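PDB 6M4B: membrane-bound protease PH1510, which cleaves polypeptides near hydrophobic or aromatic residues, as the N-terminal serine protease domain of a membrane-bound enzyme that degrades a stomatin homolog in vitro. Local coordinates for residues I68-Y73 and G91-A96. The protein carries 1 engineered substitution. Numbering follows the deposited sequence.
Sequences IPVIIY and GSHLIA
Ile72 and Ala96 are joined by the straightest bond of this parallel strand pair: Ala96 N reaches Ile72 O at 2.9 Å, with 171° at the hydrogen. One step back, Ile72 N donates to Leu94 O, so the amide and carbonyl of Ile72 are both tied to segment 91-96. Ile71 and Leu94 lie side by side on one face of the sheet, Ile71 CG1 against Leu94 CB at 3.9 Å. On the same face Tyr73 holds CG anti to the backbone N (chi1 -178°), which carries its ring out over this side. Tyr73 CD1 lies 3.7 Å from Ala96 CB, while Ala96 O meets the ring edge; Tyr73 OH is hydrogen-bonded to Ala172 O. The other face is tightest where Ile72 CG1 presses on Ser92 CB at 3.4 Å, facing helix 84-90, whose Ala89 O receives a bond from Ser92 OG.

Pairing is looser at the entry to the strands, though this end too is buried. There His93 N makes only a weak, bent bond to Val70 O (133° at the hydrogen). The His93 imidazole instead packs against Pro69, whose CA sits over one ring face in a CH-pi contact, 3.9 Å from the ring centroid. An alanine in place of His93 would probably leave Pro69 CA without its aromatic surface and open a gap beside Val70 N.

Strand 70-74 is also hydrogen-bonded to strand 41-47, placing the pair inside the parallel sheet; helix 84-90 lies on the connection between the two strands, as in the alpha/beta core of the ClpP/crotonase fold.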
ATOM      1  N   ILE A  68       9.749  13.530  -4.175  1.00 44.30           N
ATOM      2  CA  ILE A  68      10.596  14.185  -3.192  1.00 45.79           C
ATOM      3  C   ILE A  68      10.293  13.677  -1.791  1.00 45.45           C
ATOM      4  O   ILE A  68       9.188  13.214  -1.523  1.00 41.19           O
ATOM      5  CB  ILE A  68      10.431  15.716  -3.222  1.00 50.53           C
ATOM      6  CG1 ILE A  68       9.050  16.118  -2.764  1.00 46.78           C
ATOM      7  CG2 ILE A  68      10.713  16.244  -4.638  1.00 50.74           C
ATOM      8  CD1 ILE A  68       8.886  17.608  -2.655  1.00 54.51           C
ATOM      9  N   PRO A  69      11.275  13.773  -0.890  1.00 42.78           N
ATOM     10  CA  PRO A  69      10.996  13.395   0.495  1.00 41.87           C
ATOM     11  C   PRO A  69       9.846  14.205   1.133  1.00 37.86           C
ATOM     12  O   PRO A  69       9.801  15.397   1.009  1.00 38.26           O
ATOM     13  CB  PRO A  69      12.332  13.681   1.201  1.00 42.28           C
ATOM     14  CG  PRO A  69      13.373  13.639   0.110  1.00 39.09           C
ATOM     15  CD  PRO A  69      12.702  14.131  -1.112  1.00 38.36           C
ATOM     16  N   VAL A  70       8.923  13.504   1.777  1.00 36.96           N
ATOM     17  CA  VAL A  70       7.869  14.037   2.631  1.00 35.43           C
ATOM     18  C   VAL A  70       8.182  13.779   4.121  1.00 34.96           C
ATOM     19  O   VAL A  70       8.328  12.613   4.576  1.00 45.37           O
ATOM     20  CB  VAL A  70       6.515  13.370   2.327  1.00 36.68           C
ATOM     21  CG1 VAL A  70       5.381  14.064   3.101  1.00 37.42           C
ATOM     22  CG2 VAL A  70       6.255  13.407   0.842  1.00 40.82           C
ATOM     23  N   ILE A  71       8.251  14.845   4.885  1.00 32.94           N
ATOM     24  CA  ILE A  71       8.545  14.797   6.307  1.00 37.36           C
ATOM     25  C   ILE A  71       7.218  15.107   6.994  1.00 38.92           C
ATOM     26  O   ILE A  71       6.610  16.137   6.725  1.00 40.31           O
ATOM     27  CB  ILE A  71       9.643  15.796   6.689  1.00 35.63           C
ATOM     28  CG1 ILE A  71      10.930  15.421   5.950  1.00 40.01           C
ATOM     29  CG2 ILE A  71       9.874  15.773   8.191  1.00 37.70           C
ATOM     30  CD1 ILE A  71      12.053  16.410   6.109  1.00 39.98           C
ATOM     31  N   ILE A  72       6.793  14.220   7.889  1.00 37.83           N
ATOM     32  CA  ILE A  72       5.597  14.445   8.661  1.00 37.34           C
ATOM     33  C   ILE A  72       6.061  14.982  10.010  1.00 33.64           C
ATOM     34  O   ILE A  72       6.865  14.350  10.682  1.00 34.18           O
ATOM     35  CB  ILE A  72       4.745  13.154   8.802  1.00 36.70           C
ATOM     36  CG1 ILE A  72       4.253  12.678   7.421  1.00 37.64           C
ATOM     37  CG2 ILE A  72       3.580  13.405   9.715  1.00 36.80           C
ATOM     38  CD1 ILE A  72       3.325  13.599   6.689  1.00 35.72           C
ATOM     39  N   TYR A  73       5.567  16.173  10.353  1.00 36.16           N
ATOM     40  CA  TYR A  73       5.998  16.900  11.518  1.00 36.30           C
ATOM     41  C   TYR A  73       4.769  17.134  12.359  1.00 39.22           C
ATOM     42  O   TYR A  73       3.889  17.905  11.980  1.00 39.76           O
ATOM     43  CB  TYR A  73       6.640  18.218  11.136  1.00 39.00           C
ATOM     44  CG  TYR A  73       7.213  19.100  12.263  1.00 38.48           C
ATOM     45  CD1 TYR A  73       7.579  18.571  13.487  1.00 41.76           C
ATOM     46  CD2 TYR A  73       7.396  20.480  12.072  1.00 38.20           C
ATOM     47  CE1 TYR A  73       8.134  19.355  14.476  1.00 39.29           C
ATOM     48  CE2 TYR A  73       7.943  21.294  13.076  1.00 39.99           C
ATOM     49  CZ  TYR A  73       8.346  20.731  14.255  1.00 41.92           C
ATOM     50  OH  TYR A  73       8.909  21.512  15.264  1.00 39.14           O
ATOM     51  N   GLY A  91       4.131   6.052   7.178  1.00 30.87           N
ATOM     52  CA  GLY A  91       4.311   5.902   5.742  1.00 32.42           C
ATOM     53  C   GLY A  91       5.252   6.887   5.097  1.00 34.15           C
ATOM     54  O   GLY A  91       5.483   6.826   3.888  1.00 40.09           O
ATOM     55  N   SER A  92       5.862   7.746   5.889  1.00 33.64           N
ATOM     56  CA  SER A  92       6.579   8.899   5.369  1.00 34.00           C
ATOM     57  C   SER A  92       8.078   8.708   5.486  1.00 31.94           C
ATOM     58  O   SER A  92       8.578   7.812   6.183  1.00 30.36           O
ATOM     59  CB  SER A  92       6.140  10.169   6.121  1.00 38.25           C
ATOM     60  OG  SER A  92       6.856  10.319   7.348  1.00 39.95           O
ATOM     61  N   HIS A  93       8.796   9.577   4.783  1.00 33.07           N
ATOM     62  CA  HIS A  93      10.245   9.496   4.672  1.00 31.73           C
ATOM     63  C   HIS A  93      10.983   9.800   5.957  1.00 29.72           C
ATOM     64  O   HIS A  93      12.098   9.347   6.140  1.00 31.01           O
ATOM     65  CB  HIS A  93      10.704  10.422   3.553  1.00 35.57           C
ATOM     66  CG  HIS A  93      10.187  10.027   2.219  1.00 33.75           C
ATOM     67  ND1 HIS A  93       8.974  10.457   1.736  1.00 37.04           N
ATOM     68  CD2 HIS A  93      10.711   9.222   1.257  1.00 36.63           C
ATOM     69  CE1 HIS A  93       8.766   9.936   0.536  1.00 36.95           C
ATOM     70  NE2 HIS A  93       9.803   9.176   0.232  1.00 38.47           N
ATOM     71  N   LEU A  94      10.375  10.630   6.806  1.00 28.67           N
ATOM     72  CA  LEU A  94      10.962  11.045   8.053  1.00 30.63           C
ATOM     73  C   LEU A  94       9.853  11.579   8.962  1.00 31.49           C
ATOM     74  O   LEU A  94       8.948  12.247   8.479  1.00 35.47           O
ATOM     75  CB  LEU A  94      11.995  12.155   7.818  1.00 30.93           C
ATOM     76  CG  LEU A  94      13.059  12.312   8.917  1.00 34.78           C
ATOM     77  CD1 LEU A  94      14.060  11.216   8.736  1.00 40.99           C
ATOM     78  CD2 LEU A  94      13.812  13.643   8.854  1.00 37.07           C
ATOM     79  N   ILE A  95       9.916  11.272  10.254  1.00 29.64           N
ATOM     80  CA  ILE A  95       8.931  11.761  11.178  1.00 33.40           C
ATOM     81  C   ILE A  95       9.655  12.596  12.191  1.00 33.77           C
ATOM     82  O   ILE A  95      10.638  12.142  12.774  1.00 33.75           O
ATOM     83  CB  ILE A  95       8.171  10.626  11.926  1.00 35.20           C
ATOM     84  CG1 ILE A  95       7.509   9.640  10.944  1.00 36.04           C
ATOM     85  CG2 ILE A  95       7.096  11.226  12.803  1.00 36.80           C
ATOM     86  CD1 ILE A  95       7.181   8.299  11.593  1.00 38.36           C
ATOM     87  N   ALA A  96       9.106  13.766  12.438  1.00 33.74           N
ATOM     88  CA  ALA A  96       9.538  14.635  13.518  1.00 35.42           C
ATOM     89  C   ALA A  96       8.342  14.966  14.409  1.00 33.97           C
ATOM     90  O   ALA A  96       7.212  15.139  13.914  1.00 36.76           O
ATOM     91  CB  ALA A  96      10.119  15.909  12.942  1.00 34.80           C
TER